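Local coordinates for protein SSD1 (Saccharomyces cerevisiae S288C, PDB 7AM1) that binds mRNA untranslated regions and represses translation, as a non-enzymatic member of the RNase II family, at residues A[14-19]-A[209-214]; A[458-463]-A[500-505]; A[535-540]-A[846-851]; A[868-873]-A[888-893]. All coordinates share one frame; numbering follows the deposited sequence.

Interaction 1 of 4, residues A[14-19]-A[209-214]; sequences ANIPEL and VVAVLD
Ile16 is the residue of the 14-19 segment that meets the strand, where it faces Ala211 and Leu213. It lies on helix 15-22, near the N-terminal end of the chain. With chi1 at -79°, CG2 of Ile16 is anti to the backbone nitrogen and CG1 is anti to the carbonyl carbon. Chi2 of 84° then bends CD1 out of line with the stem. Its two branches share Leu213, and the CD1 end reaches Ala211. The CG2 methyl meets the CD2 methyl of Leu213 at 3.8 Å. The CG1 carbon of Ile16 sits a little farther from the same Leu213 CD2, at 4.2 Å. The CD1 methyl of Ile16 is also 4.2 Å from the CB methyl of Ala211. The Ile16 and Leu213 side chains slant across each other. Only carbon atoms touch, and no hydrogen bond links the segments. Farther along the helix, the N-H of Leu19 bonds back to the carbonyl of Asn15 (Leu19 N to Asn15 O 3.1 Å). The Leu19 side chain packs on Leu25, which also takes Val210 of the strand. The strand carries two classic beta bulges. In the first, Val210 and Ala211 both face Ala70, and both direct their CB toward the helix. In the second, Leu213 and Asp214 face Leu68. Earlier in the chain, Gln13 bonds to the Val212 carbonyl, and the backbone of Leu11 bonds to Val210. A short N-terminal helix thus packs against a five-stranded sheet (order 1-2-3-5-4) whose first and last strands also pair, consistent with the OB fold of the first cold-shock domain in RNase II family proteins.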
loop_
_atom_site.group_PDB
_atom_site.type_symbol
_atom_site.label_atom_id
_atom_site.label_comp_id
_atom_site.label_asym_id
_atom_site.label_seq_id
_atom_site.Cartn_x
_atom_site.Cartn_y
_atom_site.Cartn_z
ATOM N N ALA A 14 21.424 23.240 16.854
ATOM C CA ALA A 14 21.942 24.488 16.298
ATOM C C ALA A 14 23.030 24.255 15.257
ATOM O O ALA A 14 23.127 25.001 14.276
ATOM C CB ALA A 14 22.477 25.375 17.424
ATOM N N ASN A 15 23.860 23.226 15.447
ATOM C CA ASN A 15 25.002 23.003 14.568
ATOM C C ASN A 15 24.625 22.412 13.212
ATOM O O ASN A 15 25.383 22.581 12.250
ATOM C CB ASN A 15 26.010 22.076 15.253
ATOM N N ILE A 16 23.485 21.737 13.106
ATOM C CA ILE A 16 23.193 20.919 11.931
ATOM C C ILE A 16 22.934 21.778 10.698
ATOM O O ILE A 16 23.467 21.467 9.622
ATOM C CB ILE A 16 22.005 19.974 12.191
ATOM C CG1 ILE A 16 22.448 18.754 13.003
ATOM C CG2 ILE A 16 21.372 19.532 10.878
ATOM C CD1 ILE A 16 22.480 18.974 14.484
ATOM N N PRO A 17 22.120 22.839 10.779
ATOM C CA PRO A 17 21.854 23.629 9.562
ATOM C C PRO A 17 23.120 24.020 8.818
ATOM O O PRO A 17 23.221 23.797 7.605
ATOM C CB PRO A 17 21.094 24.848 10.103
ATOM C CG PRO A 17 20.429 24.359 11.334
ATOM C CD PRO A 17 21.380 23.359 11.944
ATOM N N GLU A 18 24.107 24.581 9.522
ATOM C CA GLU A 18 25.363 24.937 8.873
ATOM C C GLU A 18 26.112 23.697 8.397
ATOM O O GLU A 18 26.641 23.678 7.280
ATOM C CB GLU A 18 26.230 25.757 9.829
ATOM C CG GLU A 18 25.598 27.072 10.258
ATOM N N LEU A 19 26.164 22.648 9.224
ATOM C CA LEU A 19 26.909 21.450 8.847
ATOM C C LEU A 19 26.323 20.794 7.604
ATOM O O LEU A 19 27.063 20.221 6.798
ATOM C CB LEU A 19 26.939 20.466 10.014
ATOM C CG LEU A 19 27.797 20.915 11.199
ATOM C CD1 LEU A 19 27.477 20.111 12.446
ATOM C CD2 LEU A 19 29.272 20.790 10.845
ATOM N N VAL A 209 23.837 7.816 12.368
ATOM C CA VAL A 209 22.899 8.871 12.738
ATOM C C VAL A 209 23.519 9.706 13.853
ATOM O O VAL A 209 23.919 9.172 14.893
ATOM C CB VAL A 209 21.552 8.270 13.171
ATOM C CG1 VAL A 209 20.644 9.340 13.755
ATOM C CG2 VAL A 209 20.879 7.569 11.986
ATOM N N VAL A 210 23.619 11.017 13.632
ATOM C CA VAL A 210 24.186 11.918 14.632
ATOM C C VAL A 210 23.138 12.801 15.289
ATOM O O VAL A 210 23.461 13.493 16.268
ATOM C CB VAL A 210 25.310 12.794 14.035
ATOM C CG1 VAL A 210 26.429 11.914 13.494
ATOM C CG2 VAL A 210 24.768 13.721 12.944
ATOM N N ALA A 211 21.905 12.805 14.793
ATOM C CA ALA A 211 20.844 13.588 15.407
ATOM C C ALA A 211 19.520 13.190 14.777
ATOM O O ALA A 211 19.474 12.760 13.621
ATOM C CB ALA A 211 21.088 15.094 15.239
ATOM N N VAL A 212 18.450 13.328 15.552
ATOM C CA VAL A 212 17.092 13.206 15.036
ATOM C C VAL A 212 16.582 14.614 14.775
ATOM O O VAL A 212 16.483 15.430 15.700
ATOM C CB VAL A 212 16.172 12.457 16.011
ATOM C CG1 VAL A 212 14.738 12.447 15.471
ATOM C CG2 VAL A 212 16.675 11.035 16.243
ATOM N N LEU A 213 16.267 14.909 13.516
ATOM C CA LEU A 213 15.837 16.252 13.157
ATOM C C LEU A 213 14.336 16.438 13.336
ATOM O O LEU A 213 13.897 17.513 13.760
ATOM C CB LEU A 213 16.244 16.565 11.715
ATOM C CG LEU A 213 17.740 16.416 11.414
ATOM C CD1 LEU A 213 18.032 16.659 9.939
ATOM C CD2 LEU A 213 18.581 17.348 12.286
ATOM N N ASP A 214 13.537 15.416 13.034
ATOM C CA ASP A 214 12.097 15.545 13.190
ATOM C C ASP A 214 11.475 14.166 13.359
ATOM O O ASP A 214 11.968 13.170 12.823
ATOM C CB ASP A 214 11.480 16.275 11.990
ATOM C CG ASP A 214 10.176 16.970 12.335
ATOM O OD1 ASP A 214 9.775 16.960 13.518
ATOM O OD2 ASP A 214 9.559 17.551 11.419
#

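Interaction 2 of 4, residues A[458-463]-A[500-505]; sequences STLRIK and QEIARS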
loop_
_atom_site.group_PDB
_atom_site.type_symbol
_atom_site.label_atom_id
_atom_site.label_comp_id
_atom_site.label_asym_id
_atom_site.label_seq_id
_atom_site.Cartn_x
_atom_site.Cartn_y
_atom_site.Cartn_z
ATOM N N SER A 458 -12.913 16.636 -32.895
ATOM C CA SER A 458 -12.416 15.546 -33.728
ATOM C C SER A 458 -11.171 14.876 -33.174
ATOM O O SER A 458 -11.064 13.649 -33.233
ATOM C CB SER A 458 -12.125 16.054 -35.143
ATOM O OG SER A 458 -13.315 16.510 -35.762
ATOM N N THR A 459 -10.215 15.656 -32.663
ATOM C CA THR A 459 -8.991 15.127 -32.079
ATOM C C THR A 459 -9.041 15.046 -30.560
ATOM O O THR A 459 -8.184 14.387 -29.962
ATOM C CB THR A 459 -7.792 15.993 -32.480
ATOM O OG1 THR A 459 -7.914 17.284 -31.867
ATOM C CG2 THR A 459 -7.726 16.151 -33.991
ATOM N N LEU A 460 -10.003 15.716 -29.927
ATOM C CA LEU A 460 -10.111 15.815 -28.473
ATOM C C LEU A 460 -8.918 16.524 -27.836
ATOM O O LEU A 460 -8.726 16.446 -26.618
ATOM C CB LEU A 460 -10.300 14.431 -27.843
ATOM C CG LEU A 460 -11.588 13.708 -28.254
ATOM C CD1 LEU A 460 -11.728 12.407 -27.463
ATOM C CD2 LEU A 460 -12.825 14.590 -28.082
ATOM N N ARG A 461 -8.114 17.234 -28.622
ATOM C CA ARG A 461 -7.062 18.056 -28.039
ATOM C C ARG A 461 -7.694 19.165 -27.206
ATOM O O ARG A 461 -8.749 19.698 -27.556
ATOM C CB ARG A 461 -6.179 18.653 -29.134
ATOM N N ILE A 462 -7.049 19.512 -26.097
ATOM C CA ILE A 462 -7.583 20.540 -25.209
ATOM C C ILE A 462 -7.296 21.903 -25.825
ATOM O O ILE A 462 -6.135 22.273 -26.029
ATOM C CB ILE A 462 -6.989 20.435 -23.796
ATOM C CG1 ILE A 462 -7.336 19.087 -23.156
ATOM C CG2 ILE A 462 -7.502 21.574 -22.917
ATOM C CD1 ILE A 462 -6.334 18.634 -22.111
ATOM N N LYS A 463 -8.359 22.645 -26.143
ATOM C CA LYS A 463 -8.226 23.986 -26.695
ATOM C C LYS A 463 -8.104 25.054 -25.616
ATOM O O LYS A 463 -7.418 26.063 -25.827
ATOM C CB LYS A 463 -9.434 24.311 -27.584
ATOM C CG LYS A 463 -9.535 23.470 -28.851
ATOM N N GLN A 500 -15.527 8.028 -21.904
ATOM C CA GLN A 500 -14.442 7.054 -21.949
ATOM C C GLN A 500 -13.388 7.462 -22.971
ATOM O O GLN A 500 -12.187 7.423 -22.688
ATOM C CB GLN A 500 -14.987 5.661 -22.268
ATOM C CG GLN A 500 -13.902 4.639 -22.588
ATOM C CD GLN A 500 -14.435 3.227 -22.736
ATOM O OE1 GLN A 500 -15.615 2.963 -22.500
ATOM N NE2 GLN A 500 -13.562 2.307 -23.127
ATOM N N GLU A 501 -13.818 7.879 -24.163
ATOM C CA GLU A 501 -12.843 8.247 -25.183
ATOM C C GLU A 501 -12.065 9.488 -24.770
ATOM O O GLU A 501 -10.880 9.609 -25.098
ATOM C CB GLU A 501 -13.529 8.458 -26.531
ATOM C CG GLU A 501 -12.579 8.923 -27.628
ATOM C CD GLU A 501 -11.372 8.012 -27.797
ATOM O OE1 GLU A 501 -10.294 8.521 -28.177
ATOM O OE2 GLU A 501 -11.493 6.795 -27.536
ATOM N N ILE A 502 -12.702 10.414 -24.051
ATOM C CA ILE A 502 -11.974 11.562 -23.522
ATOM C C ILE A 502 -10.951 11.109 -22.488
ATOM O O ILE A 502 -9.780 11.501 -22.536
ATOM C CB ILE A 502 -12.952 12.594 -22.931
ATOM C CG1 ILE A 502 -13.795 13.223 -24.040
ATOM C CG2 ILE A 502 -12.190 13.673 -22.162
ATOM C CD1 ILE A 502 -14.967 14.026 -23.523
ATOM N N ALA A 503 -11.371 10.262 -21.547
ATOM C CA ALA A 503 -10.425 9.721 -20.579
ATOM C C ALA A 503 -9.275 9.013 -21.282
ATOM O O ALA A 503 -8.113 9.160 -20.886
ATOM C CB ALA A 503 -11.135 8.766 -19.621
ATOM N N ARG A 504 -9.581 8.236 -22.326
ATOM C CA ARG A 504 -8.534 7.523 -23.053
ATOM C C ARG A 504 -7.549 8.492 -23.696
ATOM O O ARG A 504 -6.339 8.230 -23.722
ATOM C CB ARG A 504 -9.152 6.620 -24.127
ATOM C CG ARG A 504 -8.180 5.596 -24.718
ATOM C CD ARG A 504 -8.574 5.168 -26.134
ATOM N NE ARG A 504 -8.479 6.292 -27.064
ATOM C CZ ARG A 504 -7.347 6.720 -27.624
ATOM N NH1 ARG A 504 -6.195 6.111 -27.367
ATOM N NH2 ARG A 504 -7.369 7.762 -28.446
ATOM N N SER A 505 -8.045 9.611 -24.237
ATOM C CA SER A 505 -7.152 10.576 -24.871
ATOM C C SER A 505 -6.279 11.286 -23.840
ATOM O O SER A 505 -5.111 11.581 -24.115
ATOM C CB SER A 505 -7.947 11.592 -25.696
ATOM O OG SER A 505 -8.520 12.593 -24.874
HETATM O O HOH W 1 -7.387 15.046 -24.904
#
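Leu460 turns its CG anti to its carbonyl carbon (chi1 -63°), and this carries CD1 onto the helix of Glu501 and Ile502. Glu501 answers with CG anti to its backbone N (chi1 177°) and a bend at chi2 (54°). The two chains slant past each other, and Leu460 CD1 lies 3.6 Å from Glu501 CG. The same methyl is 4.1 Å from CG1 of Ile502. One turn on, Ser505 OG is 3.9 Å from Leu460 CB. A water ties the polar parts together. It donates to Leu460 O at 2.6 Å and to Ser505 OG at 2.7 Å. Ser505 OG in turn donates to the helix carbonyl, with Ile502 O at 2.9 Å. The hydroxyl is therefore held by both water and backbone. Beyond the bend, the Glu501 carboxylate lies in plane at the edge of the Arg504 guanidinium, which grips it side-on. Arg504 NH2 is 3.0 Å from Glu501 OE1, on its syn lone pair, and Arg504 NE is 3.1 Å from Glu501 OE2. With an alanine in place of Glu501, a gap would probably open beside Leu460 CD1 and the Arg504 charge would probably be left without this mate. Arg504 NH1 also bonds to the carbonyls of Pro514 and Ala516. In the loop, Thr459 forms an ST turn with Arg461 N. That loop joins strands 446-456 and 462-472 of the RNB sheet. Helix 495-510 lies over this end of the sheet, with Ile502 on Leu455 and Leu392, while Ala503 packs against helix 544-568.

Interaction 3 of 4, residues A[535-540]-A[846-851]; sequences VDLNIL and TVPNLR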
loop_
_atom_site.group_PDB
_atom_site.type_symbol
_atom_site.label_atom_id
_atom_site.label_comp_id
_atom_site.label_asym_id
_atom_site.label_seq_id
_atom_site.Cartn_x
_atom_site.Cartn_y
_atom_site.Cartn_z
ATOM N N VAL A 535 -12.946 -0.860 -1.493
ATOM C CA VAL A 535 -11.804 -1.754 -1.347
ATOM C C VAL A 535 -12.165 -3.137 -1.866
ATOM O O VAL A 535 -13.275 -3.636 -1.650
ATOM C CB VAL A 535 -11.337 -1.813 0.120
ATOM C CG1 VAL A 535 -9.983 -2.486 0.206
ATOM C CG2 VAL A 535 -11.267 -0.413 0.724
ATOM N N ASP A 536 -11.210 -3.764 -2.542
ATOM C CA ASP A 536 -11.356 -5.124 -3.029
ATOM C C ASP A 536 -10.459 -6.057 -2.230
ATOM O O ASP A 536 -9.430 -5.644 -1.686
ATOM C CB ASP A 536 -10.993 -5.229 -4.510
ATOM C CG ASP A 536 -11.668 -4.173 -5.348
ATOM O OD1 ASP A 536 -12.914 -4.145 -5.370
ATOM O OD2 ASP A 536 -10.953 -3.364 -5.971
ATOM N N LEU A 537 -10.872 -7.322 -2.152
ATOM C CA LEU A 537 -10.032 -8.341 -1.535
ATOM C C LEU A 537 -8.734 -8.531 -2.308
ATOM O O LEU A 537 -7.739 -8.982 -1.732
ATOM C CB LEU A 537 -10.808 -9.651 -1.441
ATOM C CG LEU A 537 -10.556 -10.566 -0.246
ATOM C CD1 LEU A 537 -10.776 -9.841 1.082
ATOM C CD2 LEU A 537 -11.468 -11.798 -0.370
ATOM N N ASN A 538 -8.717 -8.189 -3.590
ATOM C CA ASN A 538 -7.527 -8.308 -4.424
ATOM C C ASN A 538 -7.040 -6.909 -4.777
ATOM O O ASN A 538 -7.738 -6.163 -5.472
ATOM C CB ASN A 538 -7.828 -9.118 -5.683
ATOM C CG ASN A 538 -6.578 -9.484 -6.455
ATOM O OD1 ASN A 538 -5.521 -8.882 -6.270
ATOM N ND2 ASN A 538 -6.691 -10.483 -7.322
ATOM N N ILE A 539 -5.844 -6.556 -4.299
ATOM C CA ILE A 539 -5.294 -5.234 -4.571
ATOM C C ILE A 539 -5.051 -5.016 -6.058
ATOM O O ILE A 539 -4.875 -3.874 -6.496
ATOM C CB ILE A 539 -3.990 -5.014 -3.778
ATOM C CG1 ILE A 539 -2.979 -6.126 -4.065
ATOM C CG2 ILE A 539 -4.283 -4.947 -2.289
ATOM C CD1 ILE A 539 -1.578 -5.813 -3.560
ATOM N N LEU A 540 -5.031 -6.086 -6.851
ATOM C CA LEU A 540 -4.809 -5.947 -8.284
ATOM C C LEU A 540 -6.066 -5.533 -9.041
ATOM O O LEU A 540 -5.962 -5.097 -10.192
ATOM C CB LEU A 540 -4.277 -7.265 -8.851
ATOM C CG LEU A 540 -2.926 -7.735 -8.308
ATOM C CD1 LEU A 540 -2.573 -9.115 -8.866
ATOM C CD2 LEU A 540 -1.828 -6.729 -8.630
ATOM N N THR A 846 -15.584 -9.991 -3.579
ATOM C CA THR A 846 -15.631 -11.140 -4.477
ATOM C C THR A 846 -14.711 -12.239 -3.964
ATOM O O THR A 846 -13.554 -11.977 -3.617
ATOM C CB THR A 846 -15.230 -10.733 -5.898
ATOM O OG1 THR A 846 -16.173 -9.781 -6.401
ATOM C CG2 THR A 846 -15.200 -11.941 -6.827
ATOM N N VAL A 847 -15.226 -13.465 -3.925
ATOM C CA VAL A 847 -14.432 -14.609 -3.459
ATOM C C VAL A 847 -13.269 -14.835 -4.417
ATOM O O VAL A 847 -13.472 -14.835 -5.646
ATOM C CB VAL A 847 -15.309 -15.873 -3.365
ATOM C CG1 VAL A 847 -14.494 -17.043 -2.813
ATOM C CG2 VAL A 847 -16.547 -15.626 -2.507
ATOM N N PRO A 848 -12.047 -15.059 -3.935
ATOM C CA PRO A 848 -10.945 -15.349 -4.860
ATOM C C PRO A 848 -11.202 -16.626 -5.649
ATOM O O PRO A 848 -11.807 -17.580 -5.157
ATOM C CB PRO A 848 -9.728 -15.494 -3.936
ATOM C CG PRO A 848 -10.112 -14.789 -2.676
ATOM C CD PRO A 848 -11.588 -15.002 -2.535
ATOM N N ASN A 849 -10.739 -16.626 -6.897
ATOM C CA ASN A 849 -10.822 -17.787 -7.770
ATOM C C ASN A 849 -9.503 -18.546 -7.753
ATOM O O ASN A 849 -8.428 -17.941 -7.756
ATOM C CB ASN A 849 -11.150 -17.369 -9.203
ATOM C CG ASN A 849 -12.528 -16.780 -9.330
ATOM O OD1 ASN A 849 -13.461 -17.204 -8.645
ATOM N ND2 ASN A 849 -12.668 -15.785 -10.196
ATOM N N LEU A 850 -9.586 -19.868 -7.727
ATOM C CA LEU A 850 -8.388 -20.682 -7.843
ATOM C C LEU A 850 -7.951 -20.772 -9.300
ATOM O O LEU A 850 -8.769 -20.694 -10.221
ATOM C CB LEU A 850 -8.632 -22.084 -7.288
ATOM C CG LEU A 850 -8.984 -22.182 -5.805
ATOM C CD1 LEU A 850 -9.212 -23.624 -5.405
ATOM C CD2 LEU A 850 -7.879 -21.582 -4.974
ATOM N N ARG A 851 -6.644 -20.925 -9.504
ATOM C CA ARG A 851 -6.088 -21.225 -10.821
ATOM C C ARG A 851 -5.815 -22.726 -10.864
ATOM O O ARG A 851 -4.896 -23.220 -10.202
ATOM C CB ARG A 851 -4.827 -20.411 -11.105
ATOM C CG ARG A 851 -4.170 -20.726 -12.458
ATOM C CD ARG A 851 -4.793 -19.942 -13.602
ATOM N NE ARG A 851 -4.535 -18.515 -13.454
ATOM C CZ ARG A 851 -3.542 -17.856 -14.046
ATOM N NH1 ARG A 851 -2.691 -18.478 -14.855
ATOM N NH2 ARG A 851 -3.401 -16.557 -13.828
HETATM O O HOH W 2 -13.071 -8.183 -3.862
#
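Leu537 and Pro848 meet at a slant, with one leucine methyl laid against one side of the proline ring. The CD2 methyl of Leu537 does the touching. It sits 3.9 Å from Pro848 CD and 4.0 Å from Pro848 CG, so it spans that ring bond. It also lies 3.9 Å from the carbonyl oxygen of Thr846. The CB of this buried leucine is directed at the other segment. The backbones do not bond to each other directly. A single water sits between them and accepts from both N-H groups. It is 2.9 Å from Leu537 N and 3.1 Å from Thr846 N. The leucine methyl thus packs on the proline ring and against a carbonyl oxygen, while the water bridges the backbones. Next to it, Asn538 forms an Asx turn: its OD1 accepts from Leu540 N at 2.9 Å. The donor stands above the carbonyl plane, 47° out of it. The other end of the amide is also held, since ND2 bonds to the carbonyl of Pro751. Pro848 rests in addition on Thr721 of helix 689-725 and on Phe753. Both segments lack regular helix or strand. Val847 and Pro848 have the extended backbone angles of a polyproline II stretch. Farther on, Arg851 makes salt bridges with Glu752 and Asp618. This is loop-to-loop packing in which an RNB-domain loop meets the connection after helix 834-842, beside the five-stranded C-terminal sheet that probably corresponds to the S1-type OB fold of this family.

Interaction 4 of 4, residues A[868-873]-A[888-893]; sequences STTETR and KIPILL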
loop_
_atom_site.group_PDB
_atom_site.type_symbol
_atom_site.label_atom_id
_atom_site.label_comp_id
_atom_site.label_asym_id
_atom_site.label_seq_id
_atom_site.Cartn_x
_atom_site.Cartn_y
_atom_site.Cartn_z
ATOM N N SER A 868 1.197 -32.932 -13.389
ATOM C CA SER A 868 1.613 -32.878 -14.784
ATOM C C SER A 868 2.054 -31.485 -15.223
ATOM O O SER A 868 2.652 -31.358 -16.297
ATOM C CB SER A 868 0.474 -33.357 -15.687
ATOM O OG SER A 868 -0.692 -32.576 -15.488
ATOM N N THR A 869 1.792 -30.446 -14.429
ATOM C CA THR A 869 2.269 -29.107 -14.749
ATOM C C THR A 869 3.729 -28.888 -14.365
ATOM O O THR A 869 4.297 -27.852 -14.722
ATOM C CB THR A 869 1.426 -28.046 -14.035
ATOM O OG1 THR A 869 1.638 -28.149 -12.620
ATOM C CG2 THR A 869 -0.051 -28.232 -14.339
ATOM N N THR A 870 4.344 -29.821 -13.651
ATOM C CA THR A 870 5.693 -29.628 -13.144
ATOM C C THR A 870 6.722 -30.190 -14.121
ATOM O O THR A 870 6.418 -31.029 -14.970
ATOM C CB THR A 870 5.849 -30.291 -11.771
ATOM O OG1 THR A 870 5.832 -31.718 -11.912
ATOM C CG2 THR A 870 4.712 -29.865 -10.845
ATOM N N GLU A 871 7.951 -29.694 -14.000
ATOM C CA GLU A 871 9.076 -30.131 -14.826
ATOM C C GLU A 871 9.978 -30.993 -13.948
ATOM O O GLU A 871 10.679 -30.472 -13.073
ATOM C CB GLU A 871 9.824 -28.929 -15.398
ATOM C CG GLU A 871 10.926 -29.281 -16.394
ATOM C CD GLU A 871 10.395 -29.976 -17.641
ATOM O OE1 GLU A 871 9.228 -29.725 -18.011
ATOM O OE2 GLU A 871 11.141 -30.777 -18.249
ATOM N N THR A 872 9.967 -32.306 -14.181
ATOM C CA THR A 872 10.622 -33.254 -13.290
ATOM C C THR A 872 11.471 -34.242 -14.075
ATOM O O THR A 872 11.311 -34.408 -15.287
ATOM C CB THR A 872 9.599 -34.032 -12.447
ATOM O OG1 THR A 872 8.647 -34.665 -13.313
ATOM C CG2 THR A 872 8.875 -33.114 -11.480
ATOM N N ARG A 873 12.387 -34.898 -13.360
ATOM C CA ARG A 873 13.160 -35.986 -13.938
ATOM C C ARG A 873 13.788 -36.820 -12.830
ATOM O O ARG A 873 14.050 -36.327 -11.728
ATOM C CB ARG A 873 14.248 -35.479 -14.888
ATOM C CG ARG A 873 15.312 -34.627 -14.239
ATOM C CD ARG A 873 16.182 -33.979 -15.303
ATOM N NE ARG A 873 17.487 -33.597 -14.774
ATOM C CZ ARG A 873 17.766 -32.414 -14.235
ATOM N NH1 ARG A 873 16.828 -31.477 -14.144
ATOM N NH2 ARG A 873 18.987 -32.169 -13.779
ATOM N N LYS A 888 4.842 -21.917 -14.345
ATOM C CA LYS A 888 3.700 -22.214 -13.490
ATOM C C LYS A 888 4.041 -23.403 -12.602
ATOM O O LYS A 888 4.706 -24.346 -13.040
ATOM C CB LYS A 888 2.454 -22.511 -14.325
ATOM C CG LYS A 888 2.110 -21.433 -15.345
ATOM C CD LYS A 888 1.695 -20.139 -14.652
ATOM C CE LYS A 888 1.388 -19.026 -15.650
ATOM N NZ LYS A 888 2.594 -18.213 -15.997
ATOM N N ILE A 889 3.598 -23.345 -11.352
ATOM C CA ILE A 889 3.925 -24.378 -10.370
ATOM C C ILE A 889 2.738 -24.557 -9.432
ATOM O O ILE A 889 2.106 -23.565 -9.044
ATOM C CB ILE A 889 5.199 -24.009 -9.593
ATOM C CG1 ILE A 889 5.556 -25.098 -8.585
ATOM C CG2 ILE A 889 5.020 -22.683 -8.866
ATOM C CD1 ILE A 889 6.846 -24.833 -7.831
ATOM N N PRO A 890 2.390 -25.784 -9.039
ATOM C CA PRO A 890 1.319 -25.953 -8.046
ATOM C C PRO A 890 1.821 -25.632 -6.643
ATOM O O PRO A 890 2.865 -26.130 -6.212
ATOM C CB PRO A 890 0.924 -27.427 -8.186
ATOM C CG PRO A 890 2.097 -28.085 -8.791
ATOM C CD PRO A 890 2.823 -27.070 -9.615
ATOM N N ILE A 891 1.057 -24.806 -5.930
ATOM C CA ILE A 891 1.458 -24.264 -4.638
ATOM C C ILE A 891 0.364 -24.558 -3.621
ATOM O O ILE A 891 -0.821 -24.326 -3.889
ATOM C CB ILE A 891 1.722 -22.746 -4.716
ATOM C CG1 ILE A 891 2.985 -22.458 -5.536
ATOM C CG2 ILE A 891 1.828 -22.129 -3.322
ATOM C CD1 ILE A 891 4.237 -23.106 -4.996
ATOM N N LEU A 892 0.766 -25.052 -2.456
ATOM C CA LEU A 892 -0.119 -25.173 -1.305
ATOM C C LEU A 892 -0.110 -23.850 -0.548
ATOM O O LEU A 892 0.959 -23.313 -0.239
ATOM C CB LEU A 892 0.338 -26.321 -0.406
ATOM C CG LEU A 892 0.234 -27.707 -1.051
ATOM C CD1 LEU A 892 1.294 -28.647 -0.502
ATOM C CD2 LEU A 892 -1.153 -28.290 -0.839
ATOM N N LEU A 893 -1.298 -23.319 -0.273
ATOM C CA LEU A 893 -1.454 -21.983 0.286
ATOM C C LEU A 893 -2.240 -22.056 1.585
ATOM O O LEU A 893 -3.300 -22.691 1.643
ATOM C CB LEU A 893 -2.150 -21.049 -0.713
ATOM C CG LEU A 893 -2.549 -19.658 -0.211
ATOM C CD1 LEU A 893 -1.325 -18.819 0.123
ATOM C CD2 LEU A 893 -3.416 -18.941 -1.246
#
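Thr869 and Thr870, in the turn between helix 862-867 and strand 872-875, lean on Pro890 near the start of strand 888-896. Both threonines place OG1 between backbone N and carbonyl carbon (chi1 67° and 70°), which leaves CG2 anti to the carbonyl carbon. The hydroxyls bond back to the end of the helix, Thr869 OG1 to Phe866 O and Thr870 OG1 to Ile867 O. Thr869 OG1 lies 3.4 Å from Pro890 CD, and the two side chains run past each other in opposite directions. The Thr870 side chain meets the ring at about a right angle. Its CG2 methyl is 3.6 Å from Pro890 CD and 3.8 Å from Pro890 CG. Strand 888-896 sits between strands 732-741 and 903-908 in an antiparallel five-stranded sheet, probably the S1-type OB fold of the family. Ile889 directs its CB away from the turn and packs on Val738 and Ala908. Pro890, its neighbour, faces the turn. A glycine in place of Pro890 would probably leave the Thr870 methyl without a surface to rest on and open a gap between turn and strand. No hydrogen bond crosses between the segments. The carbonyls of Thr869 and Lys888 come near each other, O to O 3.9 Å. Thr869 also touches Met735 of strand 732-741 and Pro853, while Thr870 touches Gln881 and Pro911.

Interaction 1 is a buried contact; the other three are partly buried. Interaction 3 is centred about 16 Å from the chain's centre, the others 30 to 31 Å out. None has a direct hydrogen bond between its segments. Interaction 1 is wholly apolar and joins a helix to a strand of a domain that is probably an OB fold. Interactions 2 and 3 add a bridging water to an apolar touch, and both involve the RNB domain. Interaction 4 pairs threonines with a proline ring and lacks such a water. Interactions 3 and 4 touch, with Arg851 NH1 4.2 Å from Lys888 CE. Interaction 4 includes strand 888-896 of a sheet that the 846-851 loop borders through Arg851.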